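Local coordinates for protein hydroxyethylphosphonate dioxygenase (Streptomyces albus, PDB 6B9R) that probably cleaves 2-hydroxyethylphosphonate with molecular oxygen at an iron centre, giving hydroxymethylphosphonate and formate, at residues Ala275-Trp279 and Pro280-Ala284; Val291-Arg294 and Glu295-Pro299. One frame throughout, in Å; residues are numbered along the deposited sequence.

Contact 1: residues Ala275-Trp279 and Pro280-Ala284; sequences ARAEW and PELSA
Glu281 reaches back to the backbone of Glu278, the N-cap residue of helix 279-288, and this return bond is a worked example of how a chain is fixed where a helix starts. Glu278 N donates to Glu281 OE1 at 3.0 Å, meeting the oxygen on its anti side and 21° out of the carboxylate plane. It is the half of a capping box in which the third helical residue receives the N-H of the N-cap. CG of Glu281 sits beside its own backbone N (chi1 -64°) and the chain runs extended beyond it, which carries the carboxylate back along the incoming loop; OE2 meanwhile forms a salt bridge with Arg266 of helix 264-271. Next along the helix, Leu282 N bonds to Glu278 O at 2.8 Å, nearly in line with the carbonyl.

The tight side of the contact is gathered about Leu282. Its CD1 lies 3.5 Å from Trp279 CE3, while CD2 comes within 3.9 Å of Ala277 CB. The indole has the Arg276 guanidinium over one face, where NH1 stands 3.5 Å above the ring plane, displaced toward the periphery; the same NH1 donates to Ala277 O at 3.0 Å. Trp279 also stacks on Trp279 of the second subunit, so this packed side continues into the dimer.

The solvent side is looser. Pro280 is exposed there, as is Glu278, whose chain bends at chi2 and carries its carboxylate away from the helix. An alanine in place of Glu281 would probably leave Glu278 N without its acceptor and Arg266 without its charged mate, the start of the helix less firmly held. One carboxylate thus serves both a backbone N-H and an arginine, and the arginine is likely to favour the ionised form of the carboxylate.

Contact 2: residues Val291-Arg294 and Glu295-Pro299; sequences VSVR and ELLVP
Glu295 N donates to Ser292 O at 2.8 Å, the first of three successive i to i+3 bonds that wind Ser292-Leu297 into overlapping turns, within the part of the chain assigned to the Cro/C1-type helix-turn-helix family. Leu296 N follows with a 3.0 Å bond to Val293 O, and Leu297 N adds a weak one to Arg294 O. In the first two bonds the N-H stands well above the carbonyl plane, 46° and 54° out of it. Ser292 OG fits an ST turn with Arg294 N, although the placing of that nitrogen is less sure; the hydroxyl is also bonded to Val298 O of the second subunit.

Further out lie the charged ends. Arg294 runs fully extended, CG anti to its N (chi1 -178°), whereas Glu295 bends at chi2, and the two stay apart, with 4.7 Å between Arg294 NE and Glu295 OE2. A water spans the gap: it takes the N-H of Arg294 NE at 2.8 Å, in the guanidinium plane and at its edge, and lies 2.7 Å from Glu295 OE2. The remaining nitrogens of Arg294 turn to the other chain, where NH1 makes a salt bridge with Glu295 of the second subunit and NH2 bonds to Leu297 O of the second subunit. Because these groups are buried, the partners across the dimer are likely to be what makes their charges tolerable.

Packing completes the contact. The Val291 and Glu295 side chains run nearly perpendicular to each other, CB to CB at 4.0 Å, and next to them Leu296 packs on Val245 of helix 238-249 and Leu285 of helix 279-288. Elsewhere in the turn the Leu297 side chain lies against the backbone of Val293, its CG 3.7 Å from Val293 O.

Followed from the N terminus, the chain leaves helix 264-271, and contact 1 closes the loop at the start of helix 279-288. That helix runs its course before contact 2 winds the chain into turns ahead of strand 307-310. The two contacts lie in series; neither nests in nor crosses the other. The chain nevertheless doubles back, and their centres come about 10 Å apart: Val293 CG2 packs at 3.7 Å on Ser283 CA, and Leu297 CD2 meets Leu282 CD1 at 3.8 Å. Helices 238-249, 264-271 and 279-288 are thereby tied to the loop that leads on to strand 307-310, and both contacts abut the second subunit, placing this helical unit at the dimer interface.

Contact 1: residues Ala275-Trp279 and Pro280-Ala284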
loop_
_atom_site.group_PDB
_atom_site.type_symbol
_atom_site.label_atom_id
_atom_site.label_comp_id
_atom_site.label_asym_id
_atom_site.label_seq_id
_atom_site.Cartn_x
_atom_site.Cartn_y
_atom_site.Cartn_z
ATOM N N ALA A 275 15.336 7.684 20.317
ATOM C CA ALA A 275 14.512 7.107 21.370
ATOM C C ALA A 275 13.115 7.712 21.358
ATOM O O ALA A 275 12.946 8.917 21.161
ATOM C CB ALA A 275 15.168 7.331 22.738
ATOM N N ARG A 276 12.105 6.870 21.573
ATOM C CA ARG A 276 10.741 7.377 21.577
ATOM C C ARG A 276 10.489 8.235 22.810
ATOM O O ARG A 276 11.139 8.086 23.854
ATOM C CB ARG A 276 9.730 6.234 21.532
ATOM C CG ARG A 276 9.777 5.325 22.747
ATOM C CD ARG A 276 8.465 4.584 22.939
ATOM N NE ARG A 276 8.550 3.626 24.033
ATOM C CZ ARG A 276 8.217 3.887 25.295
ATOM N NH1 ARG A 276 7.760 5.088 25.638
ATOM N NH2 ARG A 276 8.339 2.937 26.218
ATOM N N ALA A 277 9.538 9.154 22.674
ATOM C CA ALA A 277 9.062 9.912 23.815
ATOM C C ALA A 277 8.353 8.984 24.807
ATOM O O ALA A 277 8.039 7.828 24.509
ATOM C CB ALA A 277 8.127 11.028 23.346
ATOM N N GLU A 278 8.105 9.503 26.005
ATOM C CA GLU A 278 7.307 8.775 26.982
ATOM C C GLU A 278 5.862 8.674 26.499
ATOM O O GLU A 278 5.379 9.524 25.742
ATOM C CB GLU A 278 7.367 9.470 28.347
ATOM C CG GLU A 278 8.779 9.869 28.795
ATOM C CD GLU A 278 9.648 8.675 29.152
ATOM O OE1 GLU A 278 10.889 8.822 29.140
ATOM O OE2 GLU A 278 9.094 7.590 29.445
ATOM N N TRP A 279 5.169 7.612 26.921
ATOM C CA TRP A 279 3.801 7.383 26.448
ATOM C C TRP A 279 2.883 8.591 26.618
ATOM O O TRP A 279 2.167 8.932 25.660
ATOM C CB TRP A 279 3.197 6.145 27.136
ATOM C CG TRP A 279 3.885 4.877 26.749
ATOM C CD1 TRP A 279 4.579 4.036 27.574
ATOM C CD2 TRP A 279 3.999 4.328 25.429
ATOM N NE1 TRP A 279 5.098 2.987 26.852
ATOM C CE2 TRP A 279 4.758 3.144 25.533
ATOM C CE3 TRP A 279 3.528 4.717 24.171
ATOM C CZ2 TRP A 279 5.057 2.346 24.429
ATOM C CZ3 TRP A 279 3.823 3.921 23.075
ATOM C CH2 TRP A 279 4.587 2.752 23.215
ATOM N N PRO A 280 2.850 9.279 27.761
ATOM C CA PRO A 280 1.994 10.472 27.851
ATOM C C PRO A 280 2.409 11.575 26.897
ATOM O O PRO A 280 1.545 12.318 26.410
ATOM C CB PRO A 280 2.152 10.903 29.319
ATOM C CG PRO A 280 2.610 9.684 30.019
ATOM C CD PRO A 280 3.506 8.998 29.052
ATOM N N GLU A 281 3.712 11.710 26.627
ATOM C CA GLU A 281 4.174 12.669 25.628
ATOM C C GLU A 281 3.743 12.258 24.227
ATOM O O GLU A 281 3.321 13.102 23.425
ATOM C CB GLU A 281 5.695 12.809 25.701
ATOM C CG GLU A 281 6.182 13.371 27.016
ATOM C CD GLU A 281 7.697 13.351 27.146
ATOM O OE1 GLU A 281 8.330 12.422 26.610
ATOM O OE2 GLU A 281 8.256 14.270 27.787
ATOM N N LEU A 282 3.856 10.969 23.905
ATOM C CA LEU A 282 3.433 10.520 22.582
ATOM C C LEU A 282 1.950 10.788 22.363
ATOM O O LEU A 282 1.535 11.181 21.264
ATOM C CB LEU A 282 3.737 9.032 22.403
ATOM C CG LEU A 282 5.200 8.622 22.225
ATOM C CD1 LEU A 282 5.319 7.115 22.282
ATOM C CD2 LEU A 282 5.747 9.133 20.904
ATOM N N SER A 283 1.131 10.579 23.398
ATOM C CA SER A 283 -0.304 10.805 23.242
ATOM C C SER A 283 -0.598 12.274 22.990
ATOM O O SER A 283 -1.434 12.610 22.142
ATOM C CB SER A 283 -1.060 10.330 24.484
ATOM O OG SER A 283 -0.839 8.956 24.723
ATOM N N ALA A 284 0.063 13.160 23.739
ATOM C CA ALA A 284 -0.149 14.593 23.577
ATOM C C ALA A 284 0.348 15.069 22.216
ATOM O O ALA A 284 -0.332 15.848 21.538
ATOM C CB ALA A 284 0.545 15.350 24.712
#

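Contact 2: residues Val291-Arg294 and Glu295-Pro299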
loop_
_atom_site.group_PDB
_atom_site.type_symbol
_atom_site.label_atom_id
_atom_site.label_comp_id
_atom_site.label_asym_id
_atom_site.label_seq_id
_atom_site.Cartn_x
_atom_site.Cartn_y
_atom_site.Cartn_z
ATOM N N VAL A 291 -2.920 12.701 14.598
ATOM C CA VAL A 291 -2.640 11.324 14.226
ATOM C C VAL A 291 -2.805 10.435 15.451
ATOM O O VAL A 291 -2.810 10.895 16.595
ATOM C CB VAL A 291 -1.227 11.156 13.625
ATOM C CG1 VAL A 291 -1.015 12.126 12.458
ATOM C CG2 VAL A 291 -0.167 11.370 14.708
ATOM N N SER A 292 -2.964 9.145 15.190
ATOM C CA SER A 292 -2.885 8.160 16.256
ATOM C C SER A 292 -1.440 8.002 16.708
ATOM O O SER A 292 -0.502 8.179 15.926
ATOM C CB SER A 292 -3.428 6.810 15.778
ATOM O OG SER A 292 -3.070 5.767 16.672
ATOM N N VAL A 293 -1.266 7.662 17.988
ATOM C CA VAL A 293 0.063 7.336 18.503
ATOM C C VAL A 293 0.753 6.333 17.590
ATOM O O VAL A 293 1.980 6.347 17.447
ATOM C CB VAL A 293 -0.045 6.811 19.953
ATOM C CG1 VAL A 293 1.289 6.250 20.429
ATOM C CG2 VAL A 293 -0.524 7.911 20.884
ATOM N N ARG A 294 -0.032 5.477 16.930
ATOM C CA ARG A 294 0.509 4.512 15.978
ATOM C C ARG A 294 1.485 5.161 15.001
ATOM O O ARG A 294 2.525 4.583 14.671
ATOM C CB ARG A 294 -0.649 3.844 15.230
ATOM C CG ARG A 294 -0.245 2.772 14.234
ATOM C CD ARG A 294 -1.452 2.109 13.552
ATOM N NE ARG A 294 -0.985 1.216 12.491
ATOM C CZ ARG A 294 -0.970 -0.116 12.567
ATOM N NH1 ARG A 294 -0.489 -0.825 11.554
ATOM N NH2 ARG A 294 -1.456 -0.746 13.634
ATOM N N GLU A 295 1.181 6.379 14.542
ATOM C CA GLU A 295 1.970 6.987 13.481
ATOM C C GLU A 295 3.278 7.602 13.959
ATOM O O GLU A 295 4.110 7.952 13.112
ATOM C CB GLU A 295 1.134 8.053 12.752
ATOM C CG GLU A 295 -0.083 7.452 12.079
ATOM C CD GLU A 295 0.293 6.490 10.949
ATOM O OE1 GLU A 295 1.376 6.655 10.345
ATOM O OE2 GLU A 295 -0.499 5.570 10.659
ATOM N N LEU A 296 3.491 7.746 15.273
ATOM C CA LEU A 296 4.751 8.261 15.802
ATOM C C LEU A 296 5.693 7.153 16.255
ATOM O O LEU A 296 6.812 7.447 16.690
ATOM C CB LEU A 296 4.487 9.218 16.966
ATOM C CG LEU A 296 3.654 10.469 16.654
ATOM C CD1 LEU A 296 3.476 11.309 17.934
ATOM C CD2 LEU A 296 4.285 11.314 15.563
ATOM N N LEU A 297 5.266 5.895 16.168
ATOM C CA LEU A 297 6.077 4.747 16.548
ATOM C C LEU A 297 6.748 4.163 15.310
ATOM O O LEU A 297 6.145 4.108 14.238
ATOM C CB LEU A 297 5.226 3.678 17.231
ATOM C CG LEU A 297 4.631 4.053 18.589
ATOM C CD1 LEU A 297 3.900 2.847 19.165
ATOM C CD2 LEU A 297 5.739 4.506 19.535
ATOM N N VAL A 298 7.997 3.736 15.461
ATOM C CA VAL A 298 8.802 3.224 14.361
ATOM C C VAL A 298 9.212 1.803 14.717
ATOM O O VAL A 298 9.697 1.572 15.825
ATOM C CB VAL A 298 10.048 4.089 14.093
ATOM C CG1 VAL A 298 10.765 3.622 12.833
ATOM C CG2 VAL A 298 9.666 5.556 13.978
ATOM N N PRO A 299 9.045 0.830 13.832
ATOM C CA PRO A 299 9.473 -0.524 14.169
ATOM C C PRO A 299 10.984 -0.595 14.251
ATOM O O PRO A 299 11.702 0.159 13.590
ATOM C CB PRO A 299 8.936 -1.369 13.010
ATOM C CG PRO A 299 8.909 -0.420 11.871
ATOM C CD PRO A 299 8.497 0.902 12.471
HETATM O O HOH W 1 -0.685 2.876 10.316
#